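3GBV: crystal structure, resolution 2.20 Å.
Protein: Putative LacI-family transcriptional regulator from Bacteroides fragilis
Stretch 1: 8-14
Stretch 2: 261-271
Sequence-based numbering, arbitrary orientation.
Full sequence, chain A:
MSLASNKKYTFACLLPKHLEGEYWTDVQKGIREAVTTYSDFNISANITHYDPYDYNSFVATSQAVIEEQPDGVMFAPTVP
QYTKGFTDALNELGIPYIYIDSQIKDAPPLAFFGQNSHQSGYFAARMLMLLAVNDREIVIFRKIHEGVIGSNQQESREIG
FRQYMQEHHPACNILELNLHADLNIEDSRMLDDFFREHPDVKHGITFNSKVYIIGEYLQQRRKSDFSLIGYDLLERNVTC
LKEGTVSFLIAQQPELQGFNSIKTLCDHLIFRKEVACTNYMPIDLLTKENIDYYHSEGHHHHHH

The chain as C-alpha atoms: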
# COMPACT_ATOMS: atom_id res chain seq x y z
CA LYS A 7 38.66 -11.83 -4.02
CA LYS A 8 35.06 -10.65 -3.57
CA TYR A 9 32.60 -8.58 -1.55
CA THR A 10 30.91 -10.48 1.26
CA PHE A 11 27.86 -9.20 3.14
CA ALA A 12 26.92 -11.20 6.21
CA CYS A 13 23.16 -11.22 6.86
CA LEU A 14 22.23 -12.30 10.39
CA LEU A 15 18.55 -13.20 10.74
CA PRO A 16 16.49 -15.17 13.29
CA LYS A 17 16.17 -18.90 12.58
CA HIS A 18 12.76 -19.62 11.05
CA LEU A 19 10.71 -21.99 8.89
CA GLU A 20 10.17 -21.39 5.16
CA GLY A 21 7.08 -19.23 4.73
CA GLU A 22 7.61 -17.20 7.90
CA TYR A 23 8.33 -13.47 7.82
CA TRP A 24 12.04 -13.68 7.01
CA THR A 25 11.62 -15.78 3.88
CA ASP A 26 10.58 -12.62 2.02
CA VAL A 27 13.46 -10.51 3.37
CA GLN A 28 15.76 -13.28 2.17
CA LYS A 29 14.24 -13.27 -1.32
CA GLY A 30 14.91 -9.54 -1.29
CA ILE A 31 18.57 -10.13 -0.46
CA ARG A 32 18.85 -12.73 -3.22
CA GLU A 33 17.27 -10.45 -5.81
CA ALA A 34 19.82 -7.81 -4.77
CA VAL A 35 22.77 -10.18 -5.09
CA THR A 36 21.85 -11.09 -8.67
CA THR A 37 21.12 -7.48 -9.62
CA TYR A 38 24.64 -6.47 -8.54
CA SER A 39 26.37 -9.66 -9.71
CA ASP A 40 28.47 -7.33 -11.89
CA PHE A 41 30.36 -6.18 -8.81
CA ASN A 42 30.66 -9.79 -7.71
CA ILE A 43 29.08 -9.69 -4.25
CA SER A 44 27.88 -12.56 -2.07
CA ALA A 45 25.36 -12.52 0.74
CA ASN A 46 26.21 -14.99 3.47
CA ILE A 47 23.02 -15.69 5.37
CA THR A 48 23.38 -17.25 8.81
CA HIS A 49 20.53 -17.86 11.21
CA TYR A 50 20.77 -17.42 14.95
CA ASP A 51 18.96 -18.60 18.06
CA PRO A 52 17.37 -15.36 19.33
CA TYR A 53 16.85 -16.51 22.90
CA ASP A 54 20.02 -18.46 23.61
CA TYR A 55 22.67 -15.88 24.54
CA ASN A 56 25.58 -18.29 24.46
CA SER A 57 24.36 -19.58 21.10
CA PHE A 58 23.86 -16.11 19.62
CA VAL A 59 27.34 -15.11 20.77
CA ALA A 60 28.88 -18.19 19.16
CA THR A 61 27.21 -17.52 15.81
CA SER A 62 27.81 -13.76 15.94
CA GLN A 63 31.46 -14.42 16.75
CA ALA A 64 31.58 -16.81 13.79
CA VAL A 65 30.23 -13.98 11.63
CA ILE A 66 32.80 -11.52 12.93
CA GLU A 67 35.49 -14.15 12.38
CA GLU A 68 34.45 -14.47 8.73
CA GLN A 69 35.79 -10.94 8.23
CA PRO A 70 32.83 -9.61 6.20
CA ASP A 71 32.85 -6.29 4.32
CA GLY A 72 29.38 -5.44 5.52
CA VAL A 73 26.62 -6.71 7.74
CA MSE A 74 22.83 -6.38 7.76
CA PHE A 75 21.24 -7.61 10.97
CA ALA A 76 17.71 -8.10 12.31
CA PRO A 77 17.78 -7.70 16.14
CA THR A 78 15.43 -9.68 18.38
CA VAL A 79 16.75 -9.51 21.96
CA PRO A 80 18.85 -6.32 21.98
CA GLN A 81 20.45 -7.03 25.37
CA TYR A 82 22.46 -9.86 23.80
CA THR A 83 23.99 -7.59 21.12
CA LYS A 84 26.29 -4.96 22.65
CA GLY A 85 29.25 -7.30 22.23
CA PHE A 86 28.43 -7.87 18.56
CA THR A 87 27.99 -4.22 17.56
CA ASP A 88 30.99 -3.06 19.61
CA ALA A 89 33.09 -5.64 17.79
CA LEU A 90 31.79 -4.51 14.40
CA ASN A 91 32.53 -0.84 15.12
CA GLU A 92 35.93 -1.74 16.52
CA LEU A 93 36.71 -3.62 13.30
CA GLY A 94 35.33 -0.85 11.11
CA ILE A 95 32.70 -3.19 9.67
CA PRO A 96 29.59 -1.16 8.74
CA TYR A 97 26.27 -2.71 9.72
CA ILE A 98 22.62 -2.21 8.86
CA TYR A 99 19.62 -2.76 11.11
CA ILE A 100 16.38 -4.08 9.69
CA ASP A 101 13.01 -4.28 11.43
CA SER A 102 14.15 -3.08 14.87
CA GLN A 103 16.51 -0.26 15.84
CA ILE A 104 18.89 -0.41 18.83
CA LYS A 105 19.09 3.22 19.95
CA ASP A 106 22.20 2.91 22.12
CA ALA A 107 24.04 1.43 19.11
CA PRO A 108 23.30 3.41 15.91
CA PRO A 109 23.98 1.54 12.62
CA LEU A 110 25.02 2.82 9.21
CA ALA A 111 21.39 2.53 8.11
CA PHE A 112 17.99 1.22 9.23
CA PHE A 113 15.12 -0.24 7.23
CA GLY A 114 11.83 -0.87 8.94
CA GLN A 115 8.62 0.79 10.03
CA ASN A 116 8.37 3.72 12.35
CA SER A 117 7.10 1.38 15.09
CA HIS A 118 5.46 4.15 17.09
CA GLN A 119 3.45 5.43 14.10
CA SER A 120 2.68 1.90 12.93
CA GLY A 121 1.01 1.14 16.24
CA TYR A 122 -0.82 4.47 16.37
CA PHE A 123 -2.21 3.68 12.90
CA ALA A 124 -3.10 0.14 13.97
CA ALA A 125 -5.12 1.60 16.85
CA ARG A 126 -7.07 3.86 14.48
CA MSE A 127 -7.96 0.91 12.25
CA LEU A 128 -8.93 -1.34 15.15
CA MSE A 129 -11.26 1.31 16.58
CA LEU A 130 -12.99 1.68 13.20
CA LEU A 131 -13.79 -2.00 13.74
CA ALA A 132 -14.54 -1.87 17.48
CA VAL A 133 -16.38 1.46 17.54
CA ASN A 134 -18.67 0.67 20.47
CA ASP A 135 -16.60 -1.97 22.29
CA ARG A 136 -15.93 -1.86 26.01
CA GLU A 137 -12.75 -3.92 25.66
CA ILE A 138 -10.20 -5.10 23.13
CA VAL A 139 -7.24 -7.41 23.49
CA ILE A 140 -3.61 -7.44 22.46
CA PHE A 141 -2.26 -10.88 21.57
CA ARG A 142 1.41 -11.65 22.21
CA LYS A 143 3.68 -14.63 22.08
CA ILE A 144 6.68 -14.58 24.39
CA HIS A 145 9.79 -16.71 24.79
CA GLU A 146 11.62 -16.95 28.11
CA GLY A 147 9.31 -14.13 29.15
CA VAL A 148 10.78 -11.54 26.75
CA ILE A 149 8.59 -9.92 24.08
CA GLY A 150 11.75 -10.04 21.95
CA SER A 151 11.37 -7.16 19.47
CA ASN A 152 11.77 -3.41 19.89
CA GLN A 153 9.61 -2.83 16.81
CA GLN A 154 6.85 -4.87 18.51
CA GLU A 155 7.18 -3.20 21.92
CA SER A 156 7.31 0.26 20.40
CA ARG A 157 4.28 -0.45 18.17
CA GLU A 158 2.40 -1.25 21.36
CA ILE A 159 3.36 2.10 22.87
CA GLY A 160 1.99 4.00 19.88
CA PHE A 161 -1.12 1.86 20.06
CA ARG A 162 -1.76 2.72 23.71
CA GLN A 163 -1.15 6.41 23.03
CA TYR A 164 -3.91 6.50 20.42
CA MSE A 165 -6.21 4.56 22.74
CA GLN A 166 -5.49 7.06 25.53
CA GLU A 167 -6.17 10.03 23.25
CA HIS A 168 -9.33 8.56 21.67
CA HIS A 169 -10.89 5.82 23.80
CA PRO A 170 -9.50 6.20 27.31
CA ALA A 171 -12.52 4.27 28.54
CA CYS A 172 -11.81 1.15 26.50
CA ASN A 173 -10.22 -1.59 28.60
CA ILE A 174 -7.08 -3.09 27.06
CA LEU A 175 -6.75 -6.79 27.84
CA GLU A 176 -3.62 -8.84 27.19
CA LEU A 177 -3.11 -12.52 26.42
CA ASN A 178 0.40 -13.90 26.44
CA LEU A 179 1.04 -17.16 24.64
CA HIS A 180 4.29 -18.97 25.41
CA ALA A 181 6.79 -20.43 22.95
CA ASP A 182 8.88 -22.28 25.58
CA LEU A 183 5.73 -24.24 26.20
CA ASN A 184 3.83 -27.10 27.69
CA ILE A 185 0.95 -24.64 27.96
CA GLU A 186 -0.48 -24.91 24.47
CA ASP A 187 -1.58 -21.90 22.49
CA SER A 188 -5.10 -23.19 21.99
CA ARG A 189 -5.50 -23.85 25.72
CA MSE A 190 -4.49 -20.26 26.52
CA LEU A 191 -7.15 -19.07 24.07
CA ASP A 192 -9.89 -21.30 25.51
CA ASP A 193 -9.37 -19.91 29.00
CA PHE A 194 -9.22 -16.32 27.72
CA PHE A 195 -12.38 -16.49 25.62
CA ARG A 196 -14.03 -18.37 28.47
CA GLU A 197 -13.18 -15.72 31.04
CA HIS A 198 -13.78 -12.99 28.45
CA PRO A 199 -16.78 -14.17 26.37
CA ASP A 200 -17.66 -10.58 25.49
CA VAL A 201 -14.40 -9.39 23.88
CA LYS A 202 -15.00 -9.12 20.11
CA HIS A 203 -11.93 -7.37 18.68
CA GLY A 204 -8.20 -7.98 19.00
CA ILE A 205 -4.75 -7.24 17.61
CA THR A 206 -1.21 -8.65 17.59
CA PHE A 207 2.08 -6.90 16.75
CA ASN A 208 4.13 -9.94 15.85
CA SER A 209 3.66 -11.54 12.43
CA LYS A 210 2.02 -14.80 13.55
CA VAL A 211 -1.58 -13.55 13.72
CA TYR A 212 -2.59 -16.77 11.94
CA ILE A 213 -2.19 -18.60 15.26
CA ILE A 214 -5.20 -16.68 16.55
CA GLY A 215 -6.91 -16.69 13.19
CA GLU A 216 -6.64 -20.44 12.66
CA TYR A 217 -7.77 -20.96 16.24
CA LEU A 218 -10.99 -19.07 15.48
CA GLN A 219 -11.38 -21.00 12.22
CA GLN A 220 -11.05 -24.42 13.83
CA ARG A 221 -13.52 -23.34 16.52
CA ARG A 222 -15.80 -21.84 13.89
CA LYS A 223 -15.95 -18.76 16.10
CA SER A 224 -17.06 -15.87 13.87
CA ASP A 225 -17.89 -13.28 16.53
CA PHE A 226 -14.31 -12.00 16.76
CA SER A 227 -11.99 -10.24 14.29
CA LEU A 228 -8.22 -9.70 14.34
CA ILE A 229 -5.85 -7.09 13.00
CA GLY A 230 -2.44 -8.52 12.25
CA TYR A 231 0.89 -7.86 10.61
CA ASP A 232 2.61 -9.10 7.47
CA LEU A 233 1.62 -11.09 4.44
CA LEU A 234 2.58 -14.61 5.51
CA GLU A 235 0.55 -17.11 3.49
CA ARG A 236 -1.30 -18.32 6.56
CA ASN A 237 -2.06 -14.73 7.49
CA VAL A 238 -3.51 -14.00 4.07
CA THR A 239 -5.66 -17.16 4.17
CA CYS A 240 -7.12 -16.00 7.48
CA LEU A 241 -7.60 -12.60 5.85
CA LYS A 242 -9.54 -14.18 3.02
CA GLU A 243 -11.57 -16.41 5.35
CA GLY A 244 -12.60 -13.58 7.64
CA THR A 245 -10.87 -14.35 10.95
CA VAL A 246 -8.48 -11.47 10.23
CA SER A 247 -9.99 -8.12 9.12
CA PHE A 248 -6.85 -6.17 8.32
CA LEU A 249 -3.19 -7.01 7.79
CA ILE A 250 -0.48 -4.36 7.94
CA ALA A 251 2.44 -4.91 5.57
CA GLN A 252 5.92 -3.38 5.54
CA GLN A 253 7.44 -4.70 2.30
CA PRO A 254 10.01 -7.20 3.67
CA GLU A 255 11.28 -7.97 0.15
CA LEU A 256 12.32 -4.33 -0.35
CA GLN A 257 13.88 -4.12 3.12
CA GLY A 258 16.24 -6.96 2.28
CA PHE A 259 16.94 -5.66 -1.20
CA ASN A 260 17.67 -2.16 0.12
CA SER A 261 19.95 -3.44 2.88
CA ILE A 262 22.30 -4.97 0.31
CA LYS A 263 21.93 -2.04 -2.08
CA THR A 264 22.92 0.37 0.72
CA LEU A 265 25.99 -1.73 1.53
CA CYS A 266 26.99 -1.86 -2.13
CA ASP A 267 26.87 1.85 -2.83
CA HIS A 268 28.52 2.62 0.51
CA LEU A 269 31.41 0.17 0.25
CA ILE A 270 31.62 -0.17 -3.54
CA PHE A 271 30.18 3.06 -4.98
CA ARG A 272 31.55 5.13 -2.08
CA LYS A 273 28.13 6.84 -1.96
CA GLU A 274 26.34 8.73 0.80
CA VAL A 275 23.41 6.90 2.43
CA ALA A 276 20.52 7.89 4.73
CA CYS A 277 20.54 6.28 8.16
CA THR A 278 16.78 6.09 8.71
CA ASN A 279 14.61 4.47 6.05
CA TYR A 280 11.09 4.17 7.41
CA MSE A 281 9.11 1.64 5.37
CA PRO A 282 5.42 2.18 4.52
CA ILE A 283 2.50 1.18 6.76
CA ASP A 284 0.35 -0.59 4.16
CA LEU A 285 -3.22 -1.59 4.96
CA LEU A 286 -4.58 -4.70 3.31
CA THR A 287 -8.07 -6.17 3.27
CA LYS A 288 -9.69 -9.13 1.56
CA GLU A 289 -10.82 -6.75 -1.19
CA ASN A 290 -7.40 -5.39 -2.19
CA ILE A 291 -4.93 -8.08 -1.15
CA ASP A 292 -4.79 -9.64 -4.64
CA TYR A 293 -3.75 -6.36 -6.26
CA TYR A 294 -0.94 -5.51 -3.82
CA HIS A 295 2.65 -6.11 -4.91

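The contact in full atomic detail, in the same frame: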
# COMPACT_ATOMS: atom_id res chain seq x y z
N LYS A 8 36.45 -11.04 -3.35
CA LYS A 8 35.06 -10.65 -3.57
C LYS A 8 34.49 -9.85 -2.41
O LYS A 8 35.13 -9.69 -1.37
CB LYS A 8 34.18 -11.89 -3.80
CG LYS A 8 34.10 -12.83 -2.60
CD LYS A 8 33.05 -13.92 -2.83
CE LYS A 8 32.85 -14.81 -1.59
NZ LYS A 8 33.98 -15.75 -1.33
N TYR A 9 33.28 -9.34 -2.60
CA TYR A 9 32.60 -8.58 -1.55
C TYR A 9 31.66 -9.55 -0.85
O TYR A 9 30.89 -10.27 -1.50
CB TYR A 9 31.79 -7.43 -2.16
CG TYR A 9 32.61 -6.21 -2.47
CD1 TYR A 9 33.17 -5.43 -1.45
CD2 TYR A 9 32.83 -5.82 -3.79
CE1 TYR A 9 33.94 -4.30 -1.74
CE2 TYR A 9 33.59 -4.69 -4.09
CZ TYR A 9 34.14 -3.93 -3.07
OH TYR A 9 34.89 -2.82 -3.39
N THR A 10 31.74 -9.58 0.48
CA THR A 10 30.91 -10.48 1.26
C THR A 10 30.08 -9.74 2.30
O THR A 10 30.63 -9.06 3.17
CB THR A 10 31.79 -11.54 1.98
OG1 THR A 10 32.60 -12.21 1.00
CG2 THR A 10 30.92 -12.57 2.69
N PHE A 11 28.76 -9.86 2.20
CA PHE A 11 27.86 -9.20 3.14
C PHE A 11 27.21 -10.26 4.00
O PHE A 11 26.46 -11.10 3.51
CB PHE A 11 26.77 -8.42 2.39
CG PHE A 11 27.30 -7.40 1.43
CD1 PHE A 11 28.30 -6.51 1.80
CD2 PHE A 11 26.76 -7.30 0.15
CE1 PHE A 11 28.77 -5.55 0.91
CE2 PHE A 11 27.21 -6.34 -0.75
CZ PHE A 11 28.22 -5.46 -0.36
N ALA A 12 27.49 -10.23 5.30
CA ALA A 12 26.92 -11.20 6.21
C ALA A 12 25.54 -10.74 6.67
O ALA A 12 25.39 -9.64 7.21
CB ALA A 12 27.84 -11.40 7.42
N CYS A 13 24.52 -11.57 6.46
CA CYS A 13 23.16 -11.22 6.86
C CYS A 13 22.73 -12.12 8.02
O CYS A 13 22.52 -13.32 7.84
CB CYS A 13 22.20 -11.40 5.68
SG CYS A 13 22.77 -10.59 4.15
N LEU A 14 22.60 -11.54 9.20
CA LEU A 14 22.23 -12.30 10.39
C LEU A 14 20.74 -12.13 10.69
O LEU A 14 20.29 -11.05 11.07
CB LEU A 14 23.09 -11.85 11.57
CG LEU A 14 23.08 -12.70 12.84
CD1 LEU A 14 23.52 -14.12 12.52
CD2 LEU A 14 24.00 -12.06 13.89
N SER A 261 18.83 -3.26 1.97
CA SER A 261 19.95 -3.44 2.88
C SER A 261 21.23 -3.67 2.10
O SER A 261 22.25 -3.03 2.35
CB SER A 261 19.71 -4.62 3.83
OG SER A 261 18.72 -4.29 4.79
N ILE A 262 21.16 -4.60 1.15
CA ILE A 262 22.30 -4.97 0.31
C ILE A 262 22.69 -3.82 -0.61
O ILE A 262 23.88 -3.53 -0.80
CB ILE A 262 21.98 -6.19 -0.56
CG1 ILE A 262 21.51 -7.36 0.32
CG2 ILE A 262 23.23 -6.60 -1.35
CD1 ILE A 262 22.56 -7.87 1.28
N LYS A 263 21.69 -3.17 -1.19
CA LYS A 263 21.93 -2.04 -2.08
C LYS A 263 22.72 -0.96 -1.33
O LYS A 263 23.72 -0.44 -1.84
CB LYS A 263 20.61 -1.46 -2.57
CG LYS A 263 20.77 -0.27 -3.52
CD LYS A 263 19.42 0.32 -3.89
CE LYS A 263 19.57 1.50 -4.84
NZ LYS A 263 20.41 2.57 -4.25
N THR A 264 22.27 -0.64 -0.12
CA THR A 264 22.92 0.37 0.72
C THR A 264 24.37 -0.00 1.01
O THR A 264 25.25 0.86 1.01
CB THR A 264 22.19 0.54 2.06
OG1 THR A 264 20.81 0.87 1.83
CG2 THR A 264 22.85 1.65 2.87
N LEU A 265 24.63 -1.28 1.26
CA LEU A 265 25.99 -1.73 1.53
C LEU A 265 26.85 -1.60 0.28
O LEU A 265 28.02 -1.21 0.36
CB LEU A 265 25.97 -3.18 2.02
CG LEU A 265 25.42 -3.38 3.43
CD1 LEU A 265 25.39 -4.86 3.80
CD2 LEU A 265 26.30 -2.61 4.41
N CYS A 266 26.27 -1.94 -0.87
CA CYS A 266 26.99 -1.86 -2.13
C CYS A 266 27.42 -0.44 -2.44
O CYS A 266 28.60 -0.17 -2.62
CB CYS A 266 26.14 -2.39 -3.28
SG CYS A 266 25.97 -4.19 -3.33
N ASP A 267 26.47 0.49 -2.49
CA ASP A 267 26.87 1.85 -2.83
C ASP A 267 27.66 2.57 -1.75
O ASP A 267 28.21 3.64 -2.00
CB ASP A 267 25.66 2.67 -3.30
CG ASP A 267 24.47 2.54 -2.40
OD1 ASP A 267 23.37 2.95 -2.82
OD2 ASP A 267 24.65 2.03 -1.27
N HIS A 268 27.74 2.00 -0.55
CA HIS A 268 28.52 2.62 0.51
C HIS A 268 29.95 2.12 0.43
O HIS A 268 30.90 2.91 0.48
CB HIS A 268 27.95 2.28 1.88
CG HIS A 268 28.82 2.73 3.01
ND1 HIS A 268 29.08 4.06 3.26
CD2 HIS A 268 29.49 2.03 3.96
CE1 HIS A 268 29.88 4.16 4.32
NE2 HIS A 268 30.14 2.95 4.75
N LEU A 269 30.10 0.81 0.31
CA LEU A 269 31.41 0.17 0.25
C LEU A 269 32.00 0.19 -1.16
O LEU A 269 33.17 0.49 -1.33
CB LEU A 269 31.30 -1.28 0.74
CG LEU A 269 30.89 -1.44 2.21
CD1 LEU A 269 30.41 -2.87 2.47
CD2 LEU A 269 32.06 -1.08 3.12
N ILE A 270 31.17 -0.13 -2.15
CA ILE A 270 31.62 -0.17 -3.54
C ILE A 270 31.55 1.18 -4.26
O ILE A 270 32.56 1.67 -4.75
CB ILE A 270 30.80 -1.20 -4.35
CG1 ILE A 270 30.80 -2.56 -3.63
CG2 ILE A 270 31.40 -1.36 -5.75
CD1 ILE A 270 29.98 -3.64 -4.32
N PHE A 271 30.36 1.78 -4.31
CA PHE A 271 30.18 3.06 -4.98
C PHE A 271 30.60 4.27 -4.16
O PHE A 271 30.46 5.41 -4.61
CB PHE A 271 28.72 3.23 -5.40
CG PHE A 271 28.31 2.32 -6.52
CD1 PHE A 271 28.03 2.84 -7.78
CD2 PHE A 271 28.21 0.95 -6.32
CE1 PHE A 271 27.66 2.00 -8.83
CE2 PHE A 271 27.84 0.10 -7.36
CZ PHE A 271 27.56 0.63 -8.62

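The strand formed by residues 9-14 lies against a helix that enters at Ser-261 from earlier in the chain. Their axes approach to 10.2 Å, and their N-to-C directions differ by 144°, so the two run roughly antiparallel: Tyr-9 faces Ile-270 (8.7 Å between CA atoms), whereas Phe-11 faces Ile-262 (7.5 Å between CA atoms). No hydrogen bond crosses between the stretches; the 380 Å² they bury rests on side-chain packing. Strand alternation selects the participants, since the CA-to-CB bonds of Tyr-9, Phe-11 and Cys-13 point toward the helix and that of Ala-12 points away.

Phe-11 has the most surface covered, 123 Å², and with chi1 at -56° (m) its ring meets four helix residues. Leu-265 CB sits over one face of the Phe-11 ring, 4.0 Å from its centroid and 17° off the normal, a CH-pi geometry. Two neighbours lie at the edge instead: Leu-269 CD1 is 3.5 Å from Phe-11 CE1, and Cys-266 SG is 3.6 Å from Phe-11 CE2. The sulfur lies 74° off the ring normal, which makes this a sulfur-aromatic contact at the edge. Ile-262 CG2 approaches Phe-11 CD2 obliquely at 3.9 Å.

Tyr-9, with 64 Å² covered by the helix, makes the second CH-pi contact. Ile-270 CG1 lies 3.7 Å from the centroid of the Tyr-9 ring and 18° off the normal. The CA-to-CB bond of Ile-270 points sideways, yet the end of its side chain comes nearer the strand.

Ile-262 also reaches Cys-13, its CD1 lying 4.0 Å from Cys-13 SG, and so spans two strand residues. At 266-270 the helix backbone widens into a pi-type turn, where Phe-271 N donates to Cys-266 O at 3.1 Å. Lys-263, whose CA-to-CB bond points away from the strand, forms a salt bridge within the helix, its NZ 3.3 Å from Asp-267 OD1; the hydrogen bond in it is weak.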